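Local coordinates for protein aspartokinase (Synechocystis, PDB 3L76) that probably phosphorylates the beta-carboxyl group of aspartate with ATP, an early step toward lysine and threonine, and binds both of these amino acids in its ACT-domain region, at residues A268-V273 / I299-Q304; A315-K320 / K353-I358; E387-S392 / V396-D401; P541-H546 / I566-V571. All blocks are in the same frame, centred on the assembly; numbering follows the deposited sequence.

Interaction 1 (A268-V273 / I299-Q304); sequences ADQAKV and IDLIIQ. With LYS (lysine), chain E; THR (threonine), chain C.
Gln270 reaches Asp300 through its amide nitrogen: NE2 donates to Asp300 OD2 at 2.7 Å with an N-H...O angle of 158°. The acceptor lies close to the plane of the amide, whereas the donor comes to the carboxylate from its anti side and somewhat out of its plane, with the two flat groups turned 73° apart and the side chains crossing nearly at right angles. A sharp bend at chi2 (-92°) swings the Gln270 amide into this position, and it also sets OE1 4.0 Å from Leu301 CD1. The rotation of the amide is fixed at both ends, since OE1 is hydrogen-bonded to Thr317 OG1 and NE2 also bonds Asp267 OD2. Asp300 OD2 has a second partner in Lys357 NZ, a salt bridge that should favour its charged form.

Behind this polar link, the backbone of the same segment holds a bound lysine. Ile299 O accepts from the ligand N at 2.6 Å, and Ile299 N donates to the ligand carboxylate O. The ligand NZ reaches Asp300 O at 2.7 Å. Thus Asp300 faces the Gln270 loop with its side chain and the bound lysine with its carbonyl. At the far end of the segment, the extended Gln304 side chain takes a bond on OE1 from OG1 of a bound threonine, 2.7 Å away. Asp298 and Ser564 complete further bonds to the lysine, so residues from widely separated parts of the chain enclose it, consistent with an amino-acid effector site formed where ACT domains meet.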
loop_
_atom_site.group_PDB
_atom_site.type_symbol
_atom_site.label_atom_id
_atom_site.label_comp_id
_atom_site.label_asym_id
_atom_site.label_seq_id
_atom_site.Cartn_x
_atom_site.Cartn_y
_atom_site.Cartn_z
ATOM N N ALA A 268 -44.908 12.169 -23.554
ATOM C CA ALA A 268 -46.215 12.819 -23.544
ATOM C C ALA A 268 -47.299 11.972 -24.226
ATOM O O ALA A 268 -48.497 12.223 -24.067
ATOM C CB ALA A 268 -46.126 14.205 -24.181
ATOM N N ASP A 269 -46.872 10.964 -24.978
ATOM C CA ASP A 269 -47.799 10.116 -25.701
ATOM C C ASP A 269 -48.295 9.017 -24.763
ATOM O O ASP A 269 -47.913 7.848 -24.877
ATOM C CB ASP A 269 -47.115 9.538 -26.939
ATOM C CG ASP A 269 -48.076 8.816 -27.854
ATOM O OD1 ASP A 269 -49.306 8.949 -27.673
ATOM O OD2 ASP A 269 -47.583 8.106 -28.748
ATOM N N GLN A 270 -49.142 9.424 -23.821
ATOM C CA GLN A 270 -49.622 8.553 -22.750
ATOM C C GLN A 270 -51.088 8.861 -22.455
ATOM O O GLN A 270 -51.513 10.009 -22.523
ATOM C CB GLN A 270 -48.783 8.756 -21.468
ATOM C CG GLN A 270 -47.336 8.306 -21.567
ATOM C CD GLN A 270 -47.113 6.863 -21.111
ATOM O OE1 GLN A 270 -47.793 6.369 -20.210
ATOM N NE2 GLN A 270 -46.138 6.190 -21.723
ATOM N N ALA A 271 -51.847 7.824 -22.132
ATOM C CA ALA A 271 -53.236 7.963 -21.688
ATOM C C ALA A 271 -53.582 6.804 -20.753
ATOM O O ALA A 271 -53.196 5.656 -20.992
ATOM C CB ALA A 271 -54.197 8.003 -22.878
ATOM N N LYS A 272 -54.305 7.113 -19.686
ATOM C CA LYS A 272 -54.616 6.122 -18.663
ATOM C C LYS A 272 -55.996 5.466 -18.845
ATOM O O LYS A 272 -57.018 6.136 -19.075
ATOM C CB LYS A 272 -54.512 6.748 -17.262
ATOM C CG LYS A 272 -54.769 5.769 -16.116
ATOM C CD LYS A 272 -55.053 6.484 -14.811
ATOM C CE LYS A 272 -56.408 7.159 -14.830
ATOM N NZ LYS A 272 -56.783 7.766 -13.511
ATOM N N VAL A 273 -56.003 4.142 -18.754
ATOM C CA VAL A 273 -57.212 3.402 -18.486
ATOM C C VAL A 273 -57.082 2.735 -17.113
ATOM O O VAL A 273 -56.085 2.093 -16.819
ATOM C CB VAL A 273 -57.477 2.316 -19.541
ATOM C CG1 VAL A 273 -58.768 1.624 -19.231
ATOM C CG2 VAL A 273 -57.519 2.911 -20.949
ATOM N N ILE A 299 -49.130 -2.299 -24.305
ATOM C CA ILE A 299 -49.236 -1.537 -23.062
ATOM C C ILE A 299 -47.863 -1.034 -22.537
ATOM O O ILE A 299 -46.843 -1.706 -22.676
ATOM C CB ILE A 299 -49.922 -2.382 -21.969
ATOM C CG1 ILE A 299 -51.322 -2.789 -22.421
ATOM C CG2 ILE A 299 -49.941 -1.635 -20.631
ATOM C CD1 ILE A 299 -52.220 -3.198 -21.302
ATOM N N ASP A 300 -47.853 0.156 -21.945
ATOM C CA ASP A 300 -46.675 0.684 -21.266
ATOM C C ASP A 300 -46.714 0.459 -19.750
ATOM O O ASP A 300 -46.298 -0.586 -19.279
ATOM C CB ASP A 300 -46.513 2.179 -21.534
ATOM C CG ASP A 300 -45.269 2.750 -20.867
ATOM O OD1 ASP A 300 -44.350 1.953 -20.612
ATOM O OD2 ASP A 300 -45.219 3.968 -20.588
ATOM N N LEU A 301 -47.193 1.450 -18.997
ATOM C CA LEU A 301 -47.308 1.331 -17.548
ATOM C C LEU A 301 -48.402 0.351 -17.099
ATOM O O LEU A 301 -49.519 0.351 -17.614
ATOM C CB LEU A 301 -47.567 2.702 -16.907
ATOM C CG LEU A 301 -46.413 3.688 -16.732
ATOM C CD1 LEU A 301 -46.952 5.089 -16.497
ATOM C CD2 LEU A 301 -45.484 3.262 -15.585
ATOM N N ILE A 302 -48.064 -0.491 -16.133
ATOM C CA ILE A 302 -49.068 -1.219 -15.376
ATOM C C ILE A 302 -48.826 -0.977 -13.884
ATOM O O ILE A 302 -47.766 -1.318 -13.339
ATOM C CB ILE A 302 -49.079 -2.729 -15.695
ATOM C CG1 ILE A 302 -49.228 -2.952 -17.199
ATOM C CG2 ILE A 302 -50.209 -3.443 -14.915
ATOM C CD1 ILE A 302 -49.268 -4.410 -17.589
ATOM N N ILE A 303 -49.805 -0.364 -13.233
ATOM C CA ILE A 303 -49.685 -0.018 -11.826
ATOM C C ILE A 303 -50.832 -0.605 -10.991
ATOM O O ILE A 303 -52.013 -0.355 -11.239
ATOM C CB ILE A 303 -49.619 1.518 -11.642
ATOM C CG1 ILE A 303 -48.558 2.120 -12.572
ATOM C CG2 ILE A 303 -49.370 1.893 -10.179
ATOM C CD1 ILE A 303 -48.364 3.617 -12.401
ATOM N N GLN A 304 -50.479 -1.416 -10.012
ATOM C CA GLN A 304 -51.459 -1.897 -9.063
ATOM C C GLN A 304 -50.904 -1.832 -7.651
ATOM O O GLN A 304 -50.025 -2.614 -7.281
ATOM C CB GLN A 304 -51.880 -3.317 -9.397
ATOM C CG GLN A 304 -52.925 -3.876 -8.428
ATOM C CD GLN A 304 -53.211 -5.337 -8.683
ATOM O OE1 GLN A 304 -53.649 -5.733 -9.783
ATOM N NE2 GLN A 304 -52.952 -6.158 -7.676
HETATM N N LYS E . -45.717 -3.814 -23.593
HETATM C CA LYS E . -45.901 -5.123 -22.982
HETATM C C LYS E . -47.368 -5.557 -23.105
HETATM O O LYS E . -48.220 -4.801 -23.600
HETATM C CB LYS E . -45.441 -5.122 -21.517
HETATM C CG LYS E . -46.102 -4.050 -20.622
HETATM C CD LYS E . -45.575 -4.132 -19.174
HETATM C CE LYS E . -44.177 -3.529 -19.042
HETATM N NZ LYS E . -44.152 -2.122 -19.577
HETATM O OXT LYS E . -47.730 -6.678 -22.739
HETATM N N THR C . -55.341 -10.112 -7.358
HETATM C CA THR C . -55.782 -10.052 -8.758
HETATM C C THR C . -55.116 -11.125 -9.614
HETATM O O THR C . -54.259 -11.879 -9.121
HETATM C CB THR C . -55.554 -8.660 -9.378
HETATM O OG1 THR C . -54.150 -8.351 -9.380
HETATM C CG2 THR C . -56.288 -7.607 -8.560
HETATM O OXT THR C . -55.453 -11.266 -10.796
#

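Interaction 2 (A315-K320 / K353-I358); sequences AFTVVK and KGIAKI
Lys320 runs out straight through chi2 and chi3 and turns only at its last torsion (chi4 -37°), which brings NZ to the backbone of Lys353. Lys353 itself bends early, at chi2 (-106°), so that its outer half crosses the Lys320 chain at about a right angle. NZ of Lys320 donates to Lys353 O at 2.9 Å, and the donor stands almost straight out from the carbonyl, with a C=O...N angle of 176°. The same ammonium is also hydrogen-bonded to Gln270 O, so one charge ties two backbone carbonyls from different parts of the chain together.

Where the lysines cross, Lys353 NZ lies 3.7 Å from Lys320 CD, an ammonium beside a methylene. Lys320 NZ and Lys353 NZ remain 5.0 Å apart, and the Lys353 side chain is poorly ordered, which suggests a loose outer edge. Farther in, the contact becomes apolar: Thr317 CG2 meets Ile355 CD1 at 4.3 Å, the methyl tip of the longer side chain. The hydroxyl of Thr317 looks to other partners, Gln270 OE1 and Leu301 N. At the outer end the lysine bond joins the turn after strand 311-318 to the break in strand 348-361, just before Ile355. These two strands flank strand 271-279, each pairing antiparallel with it, and Thr317 and Ile355 meet across this middle strand of an antiparallel ACT-domain sheet.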
loop_
_atom_site.group_PDB
_atom_site.type_symbol
_atom_site.label_atom_id
_atom_site.label_comp_id
_atom_site.label_asym_id
_atom_site.label_seq_id
_atom_site.Cartn_x
_atom_site.Cartn_y
_atom_site.Cartn_z
ATOM N N ALA A 315 -54.432 -0.168 -13.145
ATOM C CA ALA A 315 -54.230 0.956 -14.045
ATOM C C ALA A 315 -53.163 0.617 -15.048
ATOM O O ALA A 315 -52.228 -0.104 -14.741
ATOM C CB ALA A 315 -53.876 2.216 -13.286
ATOM N N PHE A 316 -53.342 1.101 -16.268
ATOM C CA PHE A 316 -52.328 0.948 -17.299
ATOM C C PHE A 316 -52.336 2.154 -18.223
ATOM O O PHE A 316 -53.278 2.942 -18.217
ATOM C CB PHE A 316 -52.486 -0.365 -18.066
ATOM C CG PHE A 316 -53.791 -0.504 -18.790
ATOM C CD1 PHE A 316 -53.921 -0.085 -20.092
ATOM C CD2 PHE A 316 -54.884 -1.081 -18.170
ATOM C CE1 PHE A 316 -55.125 -0.231 -20.767
ATOM C CE2 PHE A 316 -56.088 -1.220 -18.839
ATOM C CZ PHE A 316 -56.204 -0.794 -20.135
ATOM N N THR A 317 -51.256 2.340 -18.971
ATOM C CA THR A 317 -51.238 3.405 -19.957
ATOM C C THR A 317 -51.011 2.858 -21.336
ATOM O O THR A 317 -50.514 1.755 -21.532
ATOM C CB THR A 317 -50.171 4.496 -19.679
ATOM O OG1 THR A 317 -48.849 3.951 -19.845
ATOM C CG2 THR A 317 -50.360 5.078 -18.283
ATOM N N VAL A 318 -51.319 3.702 -22.294
ATOM C CA VAL A 318 -51.396 3.310 -23.663
ATOM C C VAL A 318 -51.086 4.600 -24.437
ATOM O O VAL A 318 -51.171 5.704 -23.885
ATOM C CB VAL A 318 -52.841 2.779 -23.851
ATOM C CG1 VAL A 318 -53.681 3.572 -24.838
ATOM C CG2 VAL A 318 -52.930 1.237 -23.868
ATOM N N VAL A 319 -50.666 4.462 -25.686
ATOM C CA VAL A 319 -50.458 5.613 -26.554
ATOM C C VAL A 319 -51.792 6.349 -26.757
ATOM O O VAL A 319 -52.834 5.706 -26.878
ATOM C CB VAL A 319 -49.855 5.140 -27.893
ATOM C CG1 VAL A 319 -50.260 6.060 -29.041
ATOM C CG2 VAL A 319 -48.336 5.026 -27.756
ATOM N N LYS A 320 -51.752 7.683 -26.781
ATOM C CA LYS A 320 -52.952 8.516 -26.884
ATOM C C LYS A 320 -54.003 8.049 -27.912
ATOM O O LYS A 320 -55.213 8.048 -27.635
ATOM C CB LYS A 320 -52.581 9.974 -27.184
ATOM C CG LYS A 320 -52.181 10.807 -25.981
ATOM C CD LYS A 320 -52.026 12.286 -26.358
ATOM C CE LYS A 320 -51.334 13.078 -25.243
ATOM N NZ LYS A 320 -51.705 12.669 -23.837
ATOM N N LYS A 353 -56.831 11.516 -20.184
ATOM C CA LYS A 353 -56.112 11.783 -21.425
ATOM C C LYS A 353 -54.918 12.729 -21.276
ATOM O O LYS A 353 -53.975 12.663 -22.072
ATOM C CB LYS A 353 -57.079 12.306 -22.488
ATOM C CG LYS A 353 -56.768 11.796 -23.908
ATOM C CD LYS A 353 -56.135 12.859 -24.812
ATOM C CE LYS A 353 -56.000 12.346 -26.238
ATOM N NZ LYS A 353 -55.429 13.379 -27.160
ATOM N N GLY A 354 -54.941 13.604 -20.270
ATOM C CA GLY A 354 -53.983 14.707 -20.266
ATOM C C GLY A 354 -52.811 14.516 -19.335
ATOM O O GLY A 354 -52.526 15.365 -18.506
ATOM N N ILE A 355 -52.147 13.382 -19.462
ATOM C CA ILE A 355 -51.061 13.026 -18.575
ATOM C C ILE A 355 -49.726 12.959 -19.328
ATOM O O ILE A 355 -49.682 12.897 -20.563
ATOM C CB ILE A 355 -51.306 11.653 -17.941
ATOM C CG1 ILE A 355 -51.525 10.604 -19.036
ATOM C CG2 ILE A 355 -52.479 11.727 -17.006
ATOM C CD1 ILE A 355 -51.594 9.177 -18.533
ATOM N N ALA A 356 -48.640 12.968 -18.567
ATOM C CA ALA A 356 -47.322 12.689 -19.107
ATOM C C ALA A 356 -46.642 11.745 -18.145
ATOM O O ALA A 356 -46.975 11.703 -16.953
ATOM C CB ALA A 356 -46.506 13.969 -19.280
ATOM N N LYS A 357 -45.707 10.965 -18.665
ATOM C CA LYS A 357 -44.848 10.154 -17.818
ATOM C C LYS A 357 -43.453 10.771 -17.731
ATOM O O LYS A 357 -42.829 11.078 -18.755
ATOM C CB LYS A 357 -44.765 8.733 -18.353
ATOM C CG LYS A 357 -43.914 7.845 -17.481
ATOM C CD LYS A 357 -43.736 6.446 -18.072
ATOM C CE LYS A 357 -43.141 6.501 -19.474
ATOM N NZ LYS A 357 -42.710 5.151 -19.892
ATOM N N ILE A 358 -42.979 11.000 -16.513
ATOM C CA ILE A 358 -41.598 11.432 -16.323
ATOM C C ILE A 358 -40.869 10.411 -15.478
ATOM O O ILE A 358 -41.483 9.699 -14.686
ATOM C CB ILE A 358 -41.477 12.818 -15.675
ATOM C CG1 ILE A 358 -42.141 12.813 -14.303
ATOM C CG2 ILE A 358 -42.104 13.870 -16.558
ATOM C CD1 ILE A 358 -42.193 14.176 -13.676
#

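Interaction 3 (E387-S392 / V396-D401); sequences EMISTS and VSCVID. With LYS (lysine), chain F.
Met388 and Val399 form the apolar centre of this beta hairpin of an ACT domain, their side chains lying side by side and pointing the same way. Met388 folds back at chi3 (-70°), which lays CE against Val399 CG2 at 3.8 Å. The other face of the hairpin carries Ile389, whose two branches divide the work: CG1 touches Cys398 SG at 4.3 Å, while CG2 comes loosely up to Val396 CG2. Thr391 adds its CG2 to Val396 CB at 3.9 Å and leaves its OG1 to Ile476 N of the next strand.

Around this core the backbones pair antiparallel. Ser390 and Ser397 make a hydrogen-bonded pair with both of its bonds in place; Ile389 with Cys398 and Thr391 with Val396 are non-hydrogen-bonded pairs. Glu387 and Met388 both face Val399, a classic beta bulge: Glu387 N donates to Val399 O at 3.0 Å, and Val399 N reaches Met388 O from 39° above the carbonyl plane. Beyond the bulge, Glu387 OE2 stays 4.8 Å from Asp401 OD2, a like charge that is engaged with Arg403 in a salt bridge. Near the turn, Ser392 lines the pocket of a bound lysine. There a water spans the two strands: it donates to Ser390 O at 2.9 Å and accepts from Ser397 OG at the same distance, so Ser390 O serves both Ser397 N and the water.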
loop_
_atom_site.group_PDB
_atom_site.type_symbol
_atom_site.label_atom_id
_atom_site.label_comp_id
_atom_site.label_asym_id
_atom_site.label_seq_id
_atom_site.Cartn_x
_atom_site.Cartn_y
_atom_site.Cartn_z
ATOM N N GLU A 387 -49.405 11.933 -9.437
ATOM C CA GLU A 387 -50.645 11.182 -9.520
ATOM C C GLU A 387 -50.396 9.701 -9.325
ATOM O O GLU A 387 -50.987 9.078 -8.460
ATOM C CB GLU A 387 -51.350 11.446 -10.851
ATOM C CG GLU A 387 -51.725 12.899 -11.041
ATOM C CD GLU A 387 -52.572 13.155 -12.276
ATOM O OE1 GLU A 387 -53.073 12.181 -12.878
ATOM O OE2 GLU A 387 -52.725 14.342 -12.639
ATOM N N MET A 388 -49.498 9.143 -10.120
ATOM C CA MET A 388 -49.141 7.749 -9.980
ATOM C C MET A 388 -47.623 7.545 -9.874
ATOM O O MET A 388 -46.844 8.404 -10.286
ATOM C CB MET A 388 -49.709 6.957 -11.155
ATOM C CG MET A 388 -51.222 6.912 -11.171
ATOM S SD MET A 388 -51.853 5.543 -12.165
ATOM C CE MET A 388 -51.418 6.089 -13.811
ATOM N N ILE A 389 -47.222 6.389 -9.348
ATOM C CA ILE A 389 -45.817 6.052 -9.168
ATOM C C ILE A 389 -45.531 4.592 -9.439
ATOM O O ILE A 389 -46.259 3.720 -8.976
ATOM C CB ILE A 389 -45.289 6.380 -7.724
ATOM C CG1 ILE A 389 -45.568 7.834 -7.355
ATOM C CG2 ILE A 389 -43.770 6.126 -7.614
ATOM C CD1 ILE A 389 -45.285 8.154 -5.902
ATOM N N SER A 390 -44.440 4.336 -10.158
ATOM C CA SER A 390 -44.030 2.981 -10.497
ATOM C C SER A 390 -42.503 2.887 -10.557
ATOM O O SER A 390 -41.844 3.636 -11.301
ATOM C CB SER A 390 -44.626 2.577 -11.844
ATOM O OG SER A 390 -44.305 1.241 -12.173
ATOM N N THR A 391 -41.944 1.971 -9.770
ATOM C CA THR A 391 -40.513 1.714 -9.799
ATOM C C THR A 391 -40.100 0.434 -10.531
ATOM O O THR A 391 -40.811 -0.576 -10.529
ATOM C CB THR A 391 -39.888 1.692 -8.391
ATOM O OG1 THR A 391 -40.556 0.719 -7.579
ATOM C CG2 THR A 391 -39.985 3.057 -7.755
ATOM N N SER A 392 -38.937 0.503 -11.180
ATOM C CA SER A 392 -38.217 -0.705 -11.585
ATOM C C SER A 392 -36.930 -0.785 -10.761
ATOM O O SER A 392 -36.841 -0.190 -9.688
ATOM C CB SER A 392 -37.964 -0.759 -13.112
ATOM O OG SER A 392 -37.134 0.299 -13.569
ATOM N N VAL A 396 -37.414 5.295 -11.389
ATOM C CA VAL A 396 -38.683 5.669 -10.767
ATOM C C VAL A 396 -39.524 6.519 -11.738
ATOM O O VAL A 396 -39.091 7.574 -12.207
ATOM C CB VAL A 396 -38.521 6.289 -9.344
ATOM C CG1 VAL A 396 -37.185 6.938 -9.189
ATOM C CG2 VAL A 396 -39.658 7.262 -9.033
ATOM N N SER A 397 -40.708 6.006 -12.075
ATOM C CA SER A 397 -41.626 6.683 -12.995
ATOM C C SER A 397 -42.786 7.335 -12.254
ATOM O O SER A 397 -43.293 6.798 -11.266
ATOM C CB SER A 397 -42.158 5.735 -14.064
ATOM O OG SER A 397 -41.119 5.048 -14.745
ATOM N N CYS A 398 -43.172 8.514 -12.727
ATOM C CA CYS A 398 -44.271 9.268 -12.152
ATOM C C CYS A 398 -45.236 9.686 -13.250
ATOM O O CYS A 398 -44.825 10.029 -14.361
ATOM C CB CYS A 398 -43.760 10.513 -11.435
ATOM S SG CYS A 398 -42.973 10.219 -9.855
ATOM N N VAL A 399 -46.529 9.648 -12.952
ATOM C CA VAL A 399 -47.490 10.170 -13.910
ATOM C C VAL A 399 -47.924 11.518 -13.396
ATOM O O VAL A 399 -48.188 11.667 -12.203
ATOM C CB VAL A 399 -48.685 9.224 -14.113
ATOM C CG1 VAL A 399 -49.669 9.822 -15.085
ATOM C CG2 VAL A 399 -48.197 7.882 -14.613
ATOM N N ILE A 400 -47.944 12.510 -14.280
ATOM C CA ILE A 400 -48.302 13.874 -13.884
ATOM C C ILE A 400 -49.248 14.536 -14.885
ATOM O O ILE A 400 -49.409 14.088 -16.023
ATOM C CB ILE A 400 -47.062 14.791 -13.741
ATOM C CG1 ILE A 400 -46.260 14.808 -15.036
ATOM C CG2 ILE A 400 -46.162 14.356 -12.582
ATOM C CD1 ILE A 400 -45.384 16.028 -15.158
ATOM N N ASP A 401 -49.884 15.613 -14.457
ATOM C CA ASP A 401 -50.648 16.409 -15.389
ATOM C C ASP A 401 -49.729 16.907 -16.504
ATOM O O ASP A 401 -48.713 17.559 -16.241
ATOM C CB ASP A 401 -51.283 17.605 -14.688
ATOM C CG ASP A 401 -52.399 18.254 -15.512
ATOM O OD1 ASP A 401 -52.170 18.607 -16.692
ATOM O OD2 ASP A 401 -53.506 18.429 -14.961
HETATM N N LYS F . -33.235 2.647 -3.438
HETATM C CA LYS F . -33.737 3.959 -3.865
HETATM C C LYS F . -34.140 4.865 -2.709
HETATM O O LYS F . -34.369 4.367 -1.581
HETATM C CB LYS F . -34.907 3.798 -4.851
HETATM C CG LYS F . -34.512 3.140 -6.170
HETATM C CD LYS F . -35.707 2.605 -6.944
HETATM C CE LYS F . -36.089 1.216 -6.473
HETATM N NZ LYS F . -35.981 0.192 -7.555
HETATM O OXT LYS F . -34.232 6.103 -2.910
HETATM O O HOH W 1 -40.464 2.513 -13.601
#

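Interaction 4 (P541-H546 / I566-V571); sequences PGVAAH and IKISCV. With LYS (lysine), chain E.
Ile568 directs its CB from strand 567-573 toward Val543 and Ala544 in the first turn of helix 543-552. From CB the chain divides: CG1 stands anti to the carbonyl carbon (chi1 -55°) and turns to the bound lysine, lying 3.5 Å from CE of the ligand. The terminal CD1 then wedges between ligand and helix. On one side it touches the ligand CD at 3.6 Å. On the helix side, Ile568 CD1 rests 3.7 Å from Ala544 CA and almost as close to its CB. Val543 CG1 is a looser neighbour of Ile568 CD1, at 4.3 Å. Phe547, one turn on, and Met537 also pack against this isoleucine.

The helix start serves the other end of the ligand. Gly542 occupies the N-cap position, with a positive phi, and its carbonyl accepts from His546 N to close the first turn. Of the two backbone nitrogens that follow, Ala544 N gives the straighter bond to the ligand OXT, 3.2 Å long with an angle of 158°, and Val543 N a weak, bent one to the same oxygen.

Strand and helix thus meet through methyl groups and the CA of Ala544. The split in chemistry matches a lysine: hydrocarbon for its aliphatic chain, and for its carboxylate the N-H groups of a helix N terminus, whose partial positive charge would favour the negative group.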
loop_
_atom_site.group_PDB
_atom_site.type_symbol
_atom_site.label_atom_id
_atom_site.label_comp_id
_atom_site.label_asym_id
_atom_site.label_seq_id
_atom_site.Cartn_x
_atom_site.Cartn_y
_atom_site.Cartn_z
ATOM N N PRO A 541 -47.490 -6.659 -27.665
ATOM C CA PRO A 541 -48.666 -6.927 -26.831
ATOM C C PRO A 541 -48.676 -8.341 -26.255
ATOM O O PRO A 541 -48.131 -9.259 -26.863
ATOM C CB PRO A 541 -49.839 -6.728 -27.799
ATOM C CG PRO A 541 -49.311 -5.801 -28.840
ATOM C CD PRO A 541 -47.858 -6.181 -29.004
ATOM N N GLY A 542 -49.264 -8.493 -25.071
ATOM C CA GLY A 542 -49.445 -9.797 -24.467
ATOM C C GLY A 542 -48.327 -10.332 -23.590
ATOM O O GLY A 542 -48.447 -11.459 -23.103
ATOM N N VAL A 543 -47.253 -9.565 -23.377
ATOM C CA VAL A 543 -46.187 -10.036 -22.491
ATOM C C VAL A 543 -46.642 -10.034 -21.030
ATOM O O VAL A 543 -46.558 -11.036 -20.318
ATOM C CB VAL A 543 -44.900 -9.209 -22.617
ATOM C CG1 VAL A 543 -43.907 -9.629 -21.551
ATOM C CG2 VAL A 543 -44.294 -9.377 -23.999
ATOM N N ALA A 544 -47.120 -8.896 -20.569
ATOM C CA ALA A 544 -47.653 -8.848 -19.225
ATOM C C ALA A 544 -48.777 -9.883 -19.052
ATOM O O ALA A 544 -48.881 -10.530 -18.007
ATOM C CB ALA A 544 -48.147 -7.459 -18.907
ATOM N N ALA A 545 -49.606 -10.050 -20.080
ATOM C CA ALA A 545 -50.729 -10.965 -19.973
ATOM C C ALA A 545 -50.244 -12.390 -19.754
ATOM O O ALA A 545 -50.779 -13.122 -18.920
ATOM C CB ALA A 545 -51.626 -10.874 -21.193
ATOM N N HIS A 546 -49.213 -12.778 -20.488
ATOM C CA HIS A 546 -48.657 -14.114 -20.339
ATOM C C HIS A 546 -48.107 -14.345 -18.941
ATOM O O HIS A 546 -48.297 -15.404 -18.360
ATOM C CB HIS A 546 -47.561 -14.355 -21.365
ATOM C CG HIS A 546 -47.292 -15.803 -21.617
ATOM N ND1 HIS A 546 -48.302 -16.707 -21.876
ATOM C CD2 HIS A 546 -46.138 -16.509 -21.647
ATOM C CE1 HIS A 546 -47.778 -17.903 -22.057
ATOM N NE2 HIS A 546 -46.466 -17.813 -21.923
ATOM N N ILE A 566 -39.318 -2.329 -19.637
ATOM C CA ILE A 566 -38.737 -3.651 -19.881
ATOM C C ILE A 566 -38.728 -4.567 -18.658
ATOM O O ILE A 566 -38.205 -5.676 -18.713
ATOM C CB ILE A 566 -37.284 -3.552 -20.476
ATOM C CG1 ILE A 566 -36.267 -3.126 -19.415
ATOM C CG2 ILE A 566 -37.242 -2.582 -21.662
ATOM C CD1 ILE A 566 -34.841 -3.047 -19.951
ATOM N N LYS A 567 -39.305 -4.097 -17.557
ATOM C CA LYS A 567 -39.410 -4.901 -16.337
ATOM C C LYS A 567 -40.834 -4.898 -15.813
ATOM O O LYS A 567 -41.438 -3.837 -15.675
ATOM C CB LYS A 567 -38.486 -4.375 -15.237
ATOM C CG LYS A 567 -38.420 -5.287 -14.020
ATOM C CD LYS A 567 -37.400 -4.796 -12.971
ATOM C CE LYS A 567 -36.931 -5.944 -12.063
ATOM N NZ LYS A 567 -36.319 -5.435 -10.815
ATOM N N ILE A 568 -41.367 -6.087 -15.546
ATOM C CA ILE A 568 -42.619 -6.235 -14.807
ATOM C C ILE A 568 -42.331 -6.960 -13.497
ATOM O O ILE A 568 -41.703 -8.018 -13.498
ATOM C CB ILE A 568 -43.707 -7.008 -15.591
ATOM C CG1 ILE A 568 -43.972 -6.361 -16.951
ATOM C CG2 ILE A 568 -44.999 -7.031 -14.798
ATOM C CD1 ILE A 568 -44.468 -7.340 -17.999
ATOM N N SER A 569 -42.755 -6.359 -12.387
ATOM C CA SER A 569 -42.699 -6.984 -11.067
ATOM C C SER A 569 -44.109 -7.240 -10.496
ATOM O O SER A 569 -44.985 -6.367 -10.536
ATOM C CB SER A 569 -41.925 -6.095 -10.089
ATOM O OG SER A 569 -40.575 -5.985 -10.442
ATOM N N CYS A 570 -44.316 -8.432 -9.952
ATOM C CA CYS A 570 -45.538 -8.731 -9.200
ATOM C C CYS A 570 -45.182 -9.037 -7.767
ATOM O O CYS A 570 -44.307 -9.868 -7.507
ATOM C CB CYS A 570 -46.259 -9.950 -9.772
ATOM S SG CYS A 570 -47.004 -9.676 -11.357
ATOM N N VAL A 571 -45.854 -8.370 -6.835
ATOM C CA VAL A 571 -45.743 -8.750 -5.434
ATOM C C VAL A 571 -46.727 -9.871 -5.160
ATOM O O VAL A 571 -47.832 -9.900 -5.689
ATOM C CB VAL A 571 -45.996 -7.589 -4.473
ATOM C CG1 VAL A 571 -45.877 -8.069 -3.033
ATOM C CG2 VAL A 571 -45.009 -6.507 -4.726
HETATM N N LYS E . -45.717 -3.814 -23.593
HETATM C CA LYS E . -45.901 -5.123 -22.982
HETATM C C LYS E . -47.368 -5.557 -23.105
HETATM O O LYS E . -48.220 -4.801 -23.600
HETATM C CB LYS E . -45.441 -5.122 -21.517
HETATM C CG LYS E . -46.102 -4.050 -20.622
HETATM C CD LYS E . -45.575 -4.132 -19.174
HETATM C CE LYS E . -44.177 -3.529 -19.042
HETATM N NZ LYS E . -44.152 -2.122 -19.577
HETATM O OXT LYS E . -47.730 -6.678 -22.739
#

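From the N terminus the four contacts follow one another in series; none nests in or crosses another. Interaction 1 closes a loop holding helix 284-294, and interaction 2 one holding helix 323-333. Interaction 3 closes a tight hairpin, and interaction 4, far along the chain, joins helix 543-552 to a strand beyond strand 560-563. Interactions 1 and 2 lie together around strand 271-279 and interlock by a hydrogen bond and a salt bridge. Interaction 2 passes to interaction 3 by backbone pairing of strands 348-361 and 395-401; interaction 1 also meets interaction 3, where Leu301 packs on Val399. Interactions 1 and 4 share one bound lysine, and Ile302 meets Ala544 beside it, bringing remote ACT-domain regions together.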